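Local coordinates for arginyl-tRNA synthetase, putative (Plasmodium falciparum, PDB 5JLD), which probably attaches L-arginine to its cognate tRNA at the expense of ATP, as a class I aminoacyl-tRNA synthetase, at residues Tyr191-Tyr196 with Glu242-Val247; Asp544-Phe549 with Ser576-Cys581. All coordinates share one frame; numbering follows the deposited sequence.

Interaction 1: Tyr191-Tyr196 with Glu242-Val247; sequences YIKTHY and EDCKFV
Ile192 and Val247 meet tip to tip between the last turn of helix 185-194 and the first turns of helix 242-265. Ile192 can be followed outward from CB, which already points toward the other helix. Ile192 CB is 4.4 Å from Val247 CG1, and there the chain forks. Ile192 CG2 is also 4.4 Å from Val247 CG1, its nearest atom there. The other branch does the touching. CG1 is anti to the carbonyl carbon (chi1 -53°), and chi2 of -165° stretches the chain, so that CD1 becomes the leading atom. Ile192 CG1 itself stays 4.5 Å from Val247 CG1. Ile192 CD1 comes to 3.7 Å from that same Val247 CG1. The backbones stay apart, with Ile192 CA 8.1 Å from Val247 CA. Pro204, from a loop, also packs on Ile192.

Both helices belong to the class I catalytic domain. They lie in the long, largely helical connection between strands 171-176 and 271-272, which are neighbours in the parallel sheet.

A second contact lies beside the apolar pair. The Lys193 chain bends at chi3 (-115°) and brings NZ to 3.8 Å from Cys244 SG. Lys193 NZ is hydrogen-bonded to Asn233 OD1, on helix 232-238, and Cys244 packs on the same asparagine. Asp243 OD2 lies 5.8 Å from Lys193 NZ, too far for an ion pair, though the opposite charges may attract weakly.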
loop_
_atom_site.group_PDB
_atom_site.type_symbol
_atom_site.label_atom_id
_atom_site.label_comp_id
_atom_site.label_asym_id
_atom_site.label_seq_id
_atom_site.Cartn_x
_atom_site.Cartn_y
_atom_site.Cartn_z
ATOM N N TYR A 191 9.432 40.030 3.922
ATOM C CA TYR A 191 9.125 40.339 5.313
ATOM C C TYR A 191 10.358 40.184 6.194
ATOM O O TYR A 191 10.719 41.096 6.935
ATOM C CB TYR A 191 7.992 39.438 5.821
ATOM N N ILE A 192 11.019 39.036 6.066
ATOM C CA ILE A 192 12.178 38.692 6.891
ATOM C C ILE A 192 13.324 39.713 6.769
ATOM O O ILE A 192 14.211 39.764 7.624
ATOM C CB ILE A 192 12.684 37.271 6.535
ATOM C CG1 ILE A 192 11.526 36.277 6.620
ATOM C CG2 ILE A 192 13.808 36.815 7.460
ATOM C CD1 ILE A 192 11.958 34.838 6.657
ATOM N N LYS A 193 13.302 40.545 5.733
ATOM C CA LYS A 193 14.312 41.588 5.655
ATOM C C LYS A 193 13.670 42.969 5.529
ATOM O O LYS A 193 14.360 43.993 5.536
ATOM C CB LYS A 193 15.294 41.303 4.513
ATOM C CG LYS A 193 14.700 41.111 3.128
ATOM C CD LYS A 193 15.660 40.267 2.279
ATOM C CE LYS A 193 16.227 41.056 1.100
ATOM N NZ LYS A 193 16.627 40.206 -0.060
ATOM N N THR A 194 12.345 42.987 5.441
ATOM C CA THR A 194 11.593 44.225 5.592
ATOM C C THR A 194 11.279 44.415 7.068
ATOM O O THR A 194 10.676 45.415 7.458
ATOM C CB THR A 194 10.282 44.223 4.778
ATOM N N HIS A 195 11.686 43.446 7.886
ATOM C CA HIS A 195 11.427 43.493 9.325
ATOM C C HIS A 195 12.616 43.032 10.175
ATOM O O HIS A 195 12.749 43.445 11.328
ATOM C CB HIS A 195 10.197 42.655 9.678
ATOM C CG HIS A 195 8.940 43.099 8.998
ATOM N ND1 HIS A 195 8.682 44.421 8.694
ATOM C CD2 HIS A 195 7.859 42.403 8.576
ATOM C CE1 HIS A 195 7.504 44.514 8.106
ATOM N NE2 HIS A 195 6.981 43.304 8.025
ATOM N N TYR A 196 13.476 42.178 9.621
ATOM C CA TYR A 196 14.655 41.719 10.362
ATOM C C TYR A 196 15.944 41.861 9.558
ATOM O O TYR A 196 16.493 40.856 9.098
ATOM C CB TYR A 196 14.494 40.259 10.794
ATOM C CG TYR A 196 13.234 39.973 11.581
ATOM C CD1 TYR A 196 13.206 40.121 12.965
ATOM C CD2 TYR A 196 12.069 39.557 10.940
ATOM C CE1 TYR A 196 12.057 39.864 13.689
ATOM C CE2 TYR A 196 10.916 39.296 11.657
ATOM C CZ TYR A 196 10.916 39.452 13.033
ATOM O OH TYR A 196 9.771 39.195 13.758
ATOM N N GLU A 242 22.837 34.994 -2.815
ATOM C CA GLU A 242 23.361 34.438 -1.568
ATOM C C GLU A 242 22.361 34.523 -0.416
ATOM O O GLU A 242 22.012 33.504 0.200
ATOM C CB GLU A 242 24.658 35.152 -1.180
ATOM N N ASP A 243 21.890 35.739 -0.144
ATOM C CA ASP A 243 21.008 35.995 0.994
ATOM C C ASP A 243 19.629 35.339 0.875
ATOM O O ASP A 243 19.139 34.733 1.835
ATOM C CB ASP A 243 20.841 37.499 1.193
ATOM C CG ASP A 243 22.138 38.182 1.610
ATOM O OD1 ASP A 243 23.133 37.476 1.879
ATOM O OD2 ASP A 243 22.157 39.430 1.667
ATOM N N CYS A 244 18.999 35.481 -0.288
ATOM C CA CYS A 244 17.692 34.873 -0.523
ATOM C C CYS A 244 17.776 33.362 -0.356
ATOM O O CYS A 244 16.917 32.762 0.269
ATOM C CB CYS A 244 17.165 35.231 -1.915
ATOM S SG CYS A 244 16.474 36.902 -2.027
ATOM N N LYS A 245 18.825 32.761 -0.905
ATOM C CA LYS A 245 19.065 31.338 -0.740
ATOM C C LYS A 245 19.278 30.983 0.733
ATOM O O LYS A 245 18.812 29.948 1.200
ATOM C CB LYS A 245 20.270 30.903 -1.567
ATOM C CG LYS A 245 19.946 30.596 -3.010
ATOM C CD LYS A 245 19.075 29.359 -3.123
ATOM C CE LYS A 245 19.024 28.863 -4.551
ATOM N NZ LYS A 245 20.154 27.932 -4.839
ATOM N N PHE A 246 19.982 31.850 1.457
ATOM C CA PHE A 246 20.176 31.682 2.895
ATOM C C PHE A 246 18.825 31.562 3.617
ATOM O O PHE A 246 18.570 30.598 4.372
ATOM C CB PHE A 246 20.987 32.866 3.453
ATOM C CG PHE A 246 21.306 32.757 4.916
ATOM C CD1 PHE A 246 22.361 31.970 5.352
ATOM C CD2 PHE A 246 20.555 33.447 5.853
ATOM C CE1 PHE A 246 22.660 31.868 6.698
ATOM C CE2 PHE A 246 20.846 33.350 7.207
ATOM C CZ PHE A 246 21.901 32.560 7.630
ATOM N N VAL A 247 17.955 32.532 3.339
ATOM C CA VAL A 247 16.649 32.635 3.988
ATOM C C VAL A 247 15.731 31.468 3.610
ATOM O O VAL A 247 15.160 30.813 4.481
ATOM C CB VAL A 247 15.969 33.986 3.638
ATOM C CG1 VAL A 247 14.528 34.015 4.134
ATOM C CG2 VAL A 247 16.776 35.150 4.220
#

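Interaction 2: Asp544-Phe549 with Ser576-Cys581; sequences DLTTTF and SLLKLC
Two antiparallel helices of the DALR anticodon-binding domain, 536-556 and 564-584, pack here through Leu545, Thr546, Leu577 and Leu578. Their local axes are 10.8 Å apart at closest approach, and their directions differ by 157°. The contact is buried and apolar, with no hydrogen bond across it.

Leu545 has the largest share. Its CG is anti to the backbone N (chi1 174°), which carries CD2 to the other helix. That methyl lands where Leu577 and Leu578 adjoin. Leu545 CD2 is 3.7 Å from Leu577 CG, and the two side chains cross at a slant. The same CD2 is 3.9 Å from the backbone N of Leu578.

One residue on, Thr546 meets Leu578 at about a right angle. Thr546 CG2 sits 3.9 Å from Leu578 CD1, and Leu578 CD2 is only slightly farther. The threonine thus turns its methyl to the contact. Its OG1 is hydrogen-bonded to Tyr543 O and to Tyr478 OH, so the buried hydroxyl is satisfied within its own helix and by helix 476-492.

Within helix 536-556, Thr548 OG1 donates to Asp544 O at 3.0 Å, from 51° out of the carbonyl plane. Thr548 N donates to the same oxygen. Leu515 packs on Leu545, Ile519 on Leu577 and Ile486 on Leu578. Apolar packing of antiparallel neighbours is what holds a helical bundle together, the fold of the DALR domain.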
loop_
_atom_site.group_PDB
_atom_site.type_symbol
_atom_site.label_atom_id
_atom_site.label_comp_id
_atom_site.label_asym_id
_atom_site.label_seq_id
_atom_site.Cartn_x
_atom_site.Cartn_y
_atom_site.Cartn_z
ATOM N N ASP A 544 -9.891 -10.912 8.313
ATOM C CA ASP A 544 -10.520 -12.214 8.151
ATOM C C ASP A 544 -9.661 -13.203 8.904
ATOM O O ASP A 544 -10.199 -14.093 9.577
ATOM C CB ASP A 544 -10.702 -12.578 6.679
ATOM C CG ASP A 544 -11.695 -11.647 5.978
ATOM O OD1 ASP A 544 -12.436 -10.911 6.686
ATOM O OD2 ASP A 544 -11.744 -11.637 4.732
ATOM N N LEU A 545 -8.341 -12.967 8.907
ATOM C CA LEU A 545 -7.456 -13.896 9.586
ATOM C C LEU A 545 -7.891 -14.000 11.044
ATOM O O LEU A 545 -8.045 -15.103 11.594
ATOM C CB LEU A 545 -6.007 -13.464 9.479
ATOM C CG LEU A 545 -5.018 -14.309 10.279
ATOM C CD1 LEU A 545 -5.084 -15.767 9.846
ATOM C CD2 LEU A 545 -3.600 -13.748 10.105
ATOM N N THR A 546 -8.185 -12.852 11.640
ATOM C CA THR A 546 -8.509 -12.857 13.049
ATOM C C THR A 546 -9.816 -13.619 13.244
ATOM O O THR A 546 -9.885 -14.504 14.100
ATOM C CB THR A 546 -8.575 -11.411 13.641
ATOM O OG1 THR A 546 -9.782 -10.757 13.239
ATOM C CG2 THR A 546 -7.362 -10.591 13.179
ATOM N N THR A 547 -10.824 -13.373 12.410
ATOM C CA THR A 547 -12.129 -13.980 12.720
ATOM C C THR A 547 -12.069 -15.477 12.475
ATOM O O THR A 547 -12.547 -16.284 13.294
ATOM C CB THR A 547 -13.269 -13.373 11.905
ATOM O OG1 THR A 547 -13.009 -13.574 10.514
ATOM C CG2 THR A 547 -13.421 -11.866 12.204
ATOM N N THR A 548 -11.461 -15.848 11.353
ATOM C CA THR A 548 -11.251 -17.250 11.063
ATOM C C THR A 548 -10.577 -17.877 12.273
ATOM O O THR A 548 -11.032 -18.929 12.763
ATOM C CB THR A 548 -10.411 -17.450 9.804
ATOM O OG1 THR A 548 -11.086 -16.840 8.702
ATOM C CG2 THR A 548 -10.218 -18.940 9.515
ATOM N N PHE A 549 -9.571 -17.179 12.818
ATOM C CA PHE A 549 -8.822 -17.750 13.927
ATOM C C PHE A 549 -9.775 -17.954 15.091
ATOM O O PHE A 549 -9.800 -19.017 15.724
ATOM C CB PHE A 549 -7.637 -16.874 14.372
ATOM C CG PHE A 549 -6.961 -17.393 15.612
ATOM C CD1 PHE A 549 -5.966 -18.365 15.521
ATOM C CD2 PHE A 549 -7.370 -16.970 16.875
ATOM C CE1 PHE A 549 -5.368 -18.884 16.664
ATOM C CE2 PHE A 549 -6.781 -17.486 18.022
ATOM C CZ PHE A 549 -5.775 -18.446 17.917
ATOM N N SER A 576 2.544 -15.316 13.941
ATOM C CA SER A 576 3.514 -14.777 12.986
ATOM C C SER A 576 2.847 -13.969 11.860
ATOM O O SER A 576 3.262 -12.836 11.545
ATOM C CB SER A 576 4.356 -15.899 12.367
ATOM O OG SER A 576 5.329 -16.374 13.275
ATOM N N LEU A 577 1.814 -14.556 11.260
ATOM C CA LEU A 577 1.167 -13.941 10.112
ATOM C C LEU A 577 0.448 -12.643 10.506
ATOM O O LEU A 577 0.485 -11.649 9.780
ATOM C CB LEU A 577 0.187 -14.922 9.463
ATOM C CG LEU A 577 -0.501 -14.494 8.165
ATOM C CD1 LEU A 577 0.548 -14.029 7.117
ATOM C CD2 LEU A 577 -1.368 -15.643 7.619
ATOM N N LEU A 578 -0.215 -12.666 11.651
ATOM C CA LEU A 578 -0.929 -11.496 12.143
ATOM C C LEU A 578 0.056 -10.346 12.402
ATOM O O LEU A 578 -0.190 -9.214 11.992
ATOM C CB LEU A 578 -1.680 -11.828 13.414
ATOM C CG LEU A 578 -2.694 -10.796 13.894
ATOM C CD1 LEU A 578 -3.477 -10.239 12.722
ATOM C CD2 LEU A 578 -3.642 -11.450 14.913
ATOM N N LYS A 579 1.163 -10.666 13.074
ATOM C CA LYS A 579 2.240 -9.704 13.334
ATOM C C LYS A 579 2.710 -9.064 12.031
ATOM O O LYS A 579 2.700 -7.829 11.893
ATOM C CB LYS A 579 3.406 -10.391 14.039
ATOM C CG LYS A 579 4.600 -9.499 14.353
ATOM C CD LYS A 579 5.788 -10.352 14.784
ATOM C CE LYS A 579 7.075 -9.547 14.869
ATOM N NZ LYS A 579 7.191 -8.882 16.192
ATOM N N LEU A 580 3.088 -9.916 11.074
ATOM C CA LEU A 580 3.557 -9.441 9.775
ATOM C C LEU A 580 2.524 -8.530 9.093
ATOM O O LEU A 580 2.870 -7.444 8.622
ATOM C CB LEU A 580 3.920 -10.623 8.868
ATOM C CG LEU A 580 4.336 -10.292 7.439
ATOM C CD1 LEU A 580 5.494 -9.290 7.466
ATOM C CD2 LEU A 580 4.767 -11.555 6.716
ATOM N N CYS A 581 1.264 -8.961 9.064
ATOM C CA CYS A 581 0.186 -8.169 8.459
ATOM C C CYS A 581 0.063 -6.796 9.115
ATOM O O CYS A 581 -0.151 -5.788 8.433
ATOM C CB CYS A 581 -1.162 -8.893 8.570
ATOM S SG CYS A 581 -1.452 -10.271 7.407
#

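Overall arrangement
Interactions 1 and 2 lie on opposite sides of the chain's centre. Their centres are 55 Å apart, and their nearest atoms are about 40 Å apart. They share no helix. Interaction 1 comes first along the chain and closes before interaction 2 opens. It belongs to the catalytic domain but sits at its periphery, its centre about 41 Å from the centre of the chain. Interaction 2 is more central, at about 18 Å, and belongs to the anticodon-binding domain near the C-terminus. It joins consecutive helices; in interaction 1, helices 209-219 and 232-238 come between. Both segments of each contact fall within one domain, so each is packing inside its own domain.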